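PDB 2P3N: inositol-1-monophosphatase from Thermotoga maritima, which removes the phosphate from inositol 1-phosphate and the 1-phosphate from fructose 1,6-bisphosphate, with magnesium as cofactor. Local coordinates for residues A[97-111]-A[198-210]. Numbering follows the deposited sequence.
Sequences SLAYVENGEVKLGVV and NPWDIAAGLIIVK
I207, from helix 199-210, packs across V106 and G109 of strand 105-111. CB faces V106 CG1; the branch methyl CG2 lies 3.6 Å from that same V106 CG1 and equally near the backbone N of G109. The longer arm, with CG1 anti to the backbone N (chi1 -177°) and extended again at chi2, carries CD1 to 3.5 Å from V106 O and a like distance from K107 O. It thus ends against the classic beta bulge in which K107 and L108 both face Y100. With CG2 and the longer arm cut away, as in an alanine here, V106 CG1 would probably lose most of its apolar partner and a gap would open over the carbonyls of V106 and K107. Any CB on G109 would clash with I207 CG2 and A204 O; its CA lies 4.0 Å from A204 CA.

Strand 97-102 also meets the helix through small residues: A99 CB lies 3.4 Å from A203 CB, tighter than normal van der Waals contact. V111 CG2 touches A204 CB and I208 CD1. No direct hydrogen bond joins the segments; S97 OG donates to one water, which in turn donates to W200 O, and S97 OG also accepts from a second, whose oxygen lies 2.7 Å from G205 N and accepts its N-H.

The helix crosses strand 105-111 at 106°, between the seven-stranded sheet and strand 230-234 of the five-stranded sheet, which receives I202, L206 and V209. Beside helix 177-185 it forms the central helical layer of the superfamily's layered alpha/beta fold. At the N-terminal end of helix 199-210, W200 touches the magnesium ligands E65 and D79, and D201 is a probable second-magnesium ligand.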
# COMPACT_ATOMS: atom_id res chain seq x y z
N SER A 97 -3.84 6.90 -18.21
CA SER A 97 -2.72 7.45 -18.94
C SER A 97 -2.98 8.87 -19.43
O SER A 97 -4.08 9.20 -19.88
CB SER A 97 -2.37 6.53 -20.11
OG SER A 97 -1.06 6.79 -20.57
N LEU A 98 -1.95 9.71 -19.30
CA LEU A 98 -2.01 11.11 -19.72
C LEU A 98 -0.71 11.55 -20.38
O LEU A 98 0.32 11.64 -19.72
CB LEU A 98 -2.29 12.04 -18.53
CG LEU A 98 -2.50 13.51 -18.91
CD1 LEU A 98 -3.74 13.62 -19.81
CD2 LEU A 98 -2.68 14.37 -17.68
N ALA A 99 -0.77 11.82 -21.68
CA ALA A 99 0.41 12.29 -22.40
C ALA A 99 0.12 13.70 -22.91
O ALA A 99 -1.01 14.00 -23.27
CB ALA A 99 0.72 11.38 -23.58
N TYR A 100 1.13 14.56 -22.90
CA TYR A 100 0.96 15.91 -23.42
C TYR A 100 1.82 16.07 -24.67
O TYR A 100 3.04 16.24 -24.59
CB TYR A 100 1.34 17.00 -22.42
CG TYR A 100 1.25 18.37 -23.07
CD1 TYR A 100 0.02 18.90 -23.48
CD2 TYR A 100 2.41 19.09 -23.37
CE1 TYR A 100 -0.05 20.10 -24.17
CE2 TYR A 100 2.35 20.30 -24.05
CZ TYR A 100 1.12 20.80 -24.45
OH TYR A 100 1.08 21.98 -25.15
N VAL A 101 1.16 16.01 -25.81
CA VAL A 101 1.80 16.12 -27.11
C VAL A 101 1.80 17.56 -27.59
O VAL A 101 0.77 18.24 -27.54
CB VAL A 101 1.04 15.24 -28.13
CG1 VAL A 101 1.80 15.14 -29.41
CG2 VAL A 101 0.81 13.87 -27.54
N GLU A 102 2.95 18.04 -28.02
CA GLU A 102 3.06 19.39 -28.55
C GLU A 102 3.64 19.29 -29.95
O GLU A 102 4.68 18.67 -30.16
CB GLU A 102 3.94 20.27 -27.66
CG GLU A 102 3.93 21.73 -28.07
CD GLU A 102 4.22 22.67 -26.92
OE1 GLU A 102 3.50 22.59 -25.89
OE2 GLU A 102 5.15 23.50 -27.04
N ASN A 103 2.94 19.89 -30.91
CA ASN A 103 3.38 19.85 -32.29
C ASN A 103 3.63 18.39 -32.63
O ASN A 103 4.65 18.04 -33.21
CB ASN A 103 4.68 20.64 -32.46
CG ASN A 103 4.51 22.11 -32.14
OD1 ASN A 103 5.50 22.82 -31.97
ND2 ASN A 103 3.26 22.58 -32.06
N GLY A 104 2.67 17.54 -32.25
CA GLY A 104 2.79 16.12 -32.55
C GLY A 104 3.92 15.44 -31.81
O GLY A 104 4.23 14.28 -32.09
N GLU A 105 4.53 16.14 -30.86
CA GLU A 105 5.63 15.55 -30.10
C GLU A 105 5.30 15.35 -28.64
O GLU A 105 4.94 16.29 -27.94
CB GLU A 105 6.87 16.44 -30.18
CG GLU A 105 7.32 16.76 -31.60
CD GLU A 105 8.68 17.42 -31.62
OE1 GLU A 105 9.68 16.71 -31.35
OE2 GLU A 105 8.75 18.64 -31.88
N VAL A 106 5.43 14.10 -28.18
CA VAL A 106 5.15 13.78 -26.78
C VAL A 106 6.19 14.47 -25.90
O VAL A 106 7.38 14.16 -25.96
CB VAL A 106 5.19 12.25 -26.54
CG1 VAL A 106 4.80 11.93 -25.12
CG2 VAL A 106 4.26 11.55 -27.51
N LYS A 107 5.73 15.42 -25.09
CA LYS A 107 6.61 16.18 -24.20
C LYS A 107 6.53 15.69 -22.75
O LYS A 107 7.41 15.97 -21.94
CB LYS A 107 6.24 17.68 -24.24
CG LYS A 107 6.36 18.32 -25.61
CD LYS A 107 7.73 18.05 -26.23
CE LYS A 107 7.78 18.45 -27.70
NZ LYS A 107 9.09 18.13 -28.35
N LEU A 108 5.47 14.95 -22.44
CA LEU A 108 5.25 14.48 -21.09
C LEU A 108 4.36 13.24 -21.10
O LEU A 108 3.47 13.12 -21.93
CB LEU A 108 4.57 15.62 -20.30
CG LEU A 108 4.12 15.56 -18.85
CD1 LEU A 108 3.59 16.93 -18.48
CD2 LEU A 108 3.05 14.50 -18.62
N GLY A 109 4.62 12.33 -20.17
CA GLY A 109 3.82 11.12 -20.09
C GLY A 109 3.70 10.64 -18.66
O GLY A 109 4.64 10.73 -17.87
N VAL A 110 2.52 10.16 -18.29
CA VAL A 110 2.33 9.65 -16.95
C VAL A 110 1.33 8.50 -16.99
O VAL A 110 0.31 8.58 -17.67
CB VAL A 110 1.87 10.76 -15.97
CG1 VAL A 110 0.86 11.65 -16.63
CG2 VAL A 110 1.28 10.14 -14.71
N VAL A 111 1.68 7.40 -16.32
CA VAL A 111 0.83 6.22 -16.25
C VAL A 111 0.64 5.92 -14.76
O VAL A 111 1.60 5.85 -14.01
CB VAL A 111 1.49 4.98 -16.94
CG1 VAL A 111 0.58 3.76 -16.84
CG2 VAL A 111 1.77 5.28 -18.39
N ASN A 198 -4.44 2.73 -30.47
CA ASN A 198 -4.59 4.16 -30.70
C ASN A 198 -3.53 4.91 -29.91
O ASN A 198 -2.90 4.35 -29.01
CB ASN A 198 -5.98 4.63 -30.30
CG ASN A 198 -7.07 3.83 -30.97
OD1 ASN A 198 -7.48 2.78 -30.48
ND2 ASN A 198 -7.54 4.32 -32.11
N PRO A 199 -3.33 6.20 -30.22
CA PRO A 199 -2.32 6.96 -29.49
C PRO A 199 -2.52 7.11 -27.99
O PRO A 199 -1.57 7.43 -27.28
CB PRO A 199 -2.29 8.31 -30.22
CG PRO A 199 -3.65 8.42 -30.79
CD PRO A 199 -3.92 7.01 -31.29
N TRP A 200 -3.73 6.89 -27.49
CA TRP A 200 -3.95 7.03 -26.04
C TRP A 200 -3.42 5.85 -25.25
O TRP A 200 -3.28 5.92 -24.03
CB TRP A 200 -5.43 7.28 -25.71
CG TRP A 200 -6.40 6.35 -26.34
CD1 TRP A 200 -6.70 5.07 -25.97
CD2 TRP A 200 -7.24 6.65 -27.46
NE1 TRP A 200 -7.68 4.55 -26.78
CE2 TRP A 200 -8.03 5.50 -27.70
CE3 TRP A 200 -7.40 7.77 -28.27
CZ2 TRP A 200 -8.97 5.45 -28.73
CZ3 TRP A 200 -8.34 7.72 -29.29
CH2 TRP A 200 -9.11 6.57 -29.51
N ASP A 201 -3.14 4.76 -25.98
CA ASP A 201 -2.61 3.53 -25.40
C ASP A 201 -1.09 3.59 -25.33
O ASP A 201 -0.48 2.94 -24.48
CB ASP A 201 -3.00 2.32 -26.25
CG ASP A 201 -4.50 2.06 -26.27
OD1 ASP A 201 -5.09 1.83 -25.19
OD2 ASP A 201 -5.08 2.09 -27.38
N ILE A 202 -0.47 4.38 -26.21
CA ILE A 202 0.99 4.44 -26.25
C ILE A 202 1.71 5.79 -26.15
O ILE A 202 2.93 5.82 -26.06
CB ILE A 202 1.53 3.71 -27.51
CG1 ILE A 202 0.79 4.17 -28.77
CG2 ILE A 202 1.34 2.22 -27.35
CD1 ILE A 202 1.14 5.58 -29.22
N ALA A 203 0.98 6.90 -26.16
CA ALA A 203 1.61 8.22 -26.10
C ALA A 203 2.44 8.46 -24.84
O ALA A 203 3.50 9.09 -24.90
CB ALA A 203 0.55 9.32 -26.23
N ALA A 204 1.96 7.96 -23.71
CA ALA A 204 2.67 8.14 -22.46
C ALA A 204 3.78 7.12 -22.33
O ALA A 204 4.89 7.45 -21.92
CB ALA A 204 1.72 8.03 -21.29
N GLY A 205 3.48 5.88 -22.68
CA GLY A 205 4.48 4.83 -22.59
C GLY A 205 5.63 5.02 -23.55
O GLY A 205 6.68 4.40 -23.41
N LEU A 206 5.44 5.90 -24.52
CA LEU A 206 6.47 6.16 -25.51
C LEU A 206 7.61 7.03 -24.98
O LEU A 206 8.78 6.67 -25.11
CB LEU A 206 5.85 6.80 -26.74
CG LEU A 206 6.83 7.02 -27.89
CD1 LEU A 206 6.20 6.58 -29.20
CD2 LEU A 206 7.24 8.48 -27.94
N ILE A 207 7.28 8.17 -24.37
CA ILE A 207 8.31 9.04 -23.85
C ILE A 207 8.97 8.44 -22.61
O ILE A 207 10.14 8.71 -22.33
CB ILE A 207 7.76 10.45 -23.51
CG1 ILE A 207 8.91 11.36 -23.04
CG2 ILE A 207 6.67 10.37 -22.45
CD1 ILE A 207 8.56 12.84 -22.97
N ILE A 208 8.23 7.62 -21.89
CA ILE A 208 8.74 6.98 -20.68
C ILE A 208 9.80 5.93 -21.02
O ILE A 208 10.76 5.76 -20.27
CB ILE A 208 7.61 6.31 -19.87
CG1 ILE A 208 6.75 7.40 -19.22
CG2 ILE A 208 8.20 5.38 -18.82
CD1 ILE A 208 5.45 6.88 -18.66
N VAL A 209 9.62 5.22 -22.13
CA VAL A 209 10.59 4.20 -22.53
C VAL A 209 11.87 4.84 -23.07
O VAL A 209 12.96 4.43 -22.72
CB VAL A 209 10.01 3.28 -23.61
CG1 VAL A 209 11.07 2.27 -24.02
CG2 VAL A 209 8.78 2.57 -23.09
N LYS A 210 11.72 5.85 -23.91
CA LYS A 210 12.87 6.53 -24.49
C LYS A 210 13.64 7.36 -23.46
O LYS A 210 14.87 7.40 -23.50
CB LYS A 210 12.42 7.40 -25.67
CG LYS A 210 11.69 6.60 -26.75
CD LYS A 210 11.51 7.38 -28.05
CE LYS A 210 10.59 8.58 -27.88
NZ LYS A 210 10.34 9.26 -29.19
O HOH W 1 -2.00 8.40 -23.15
O HOH W 2 0.81 5.24 -22.62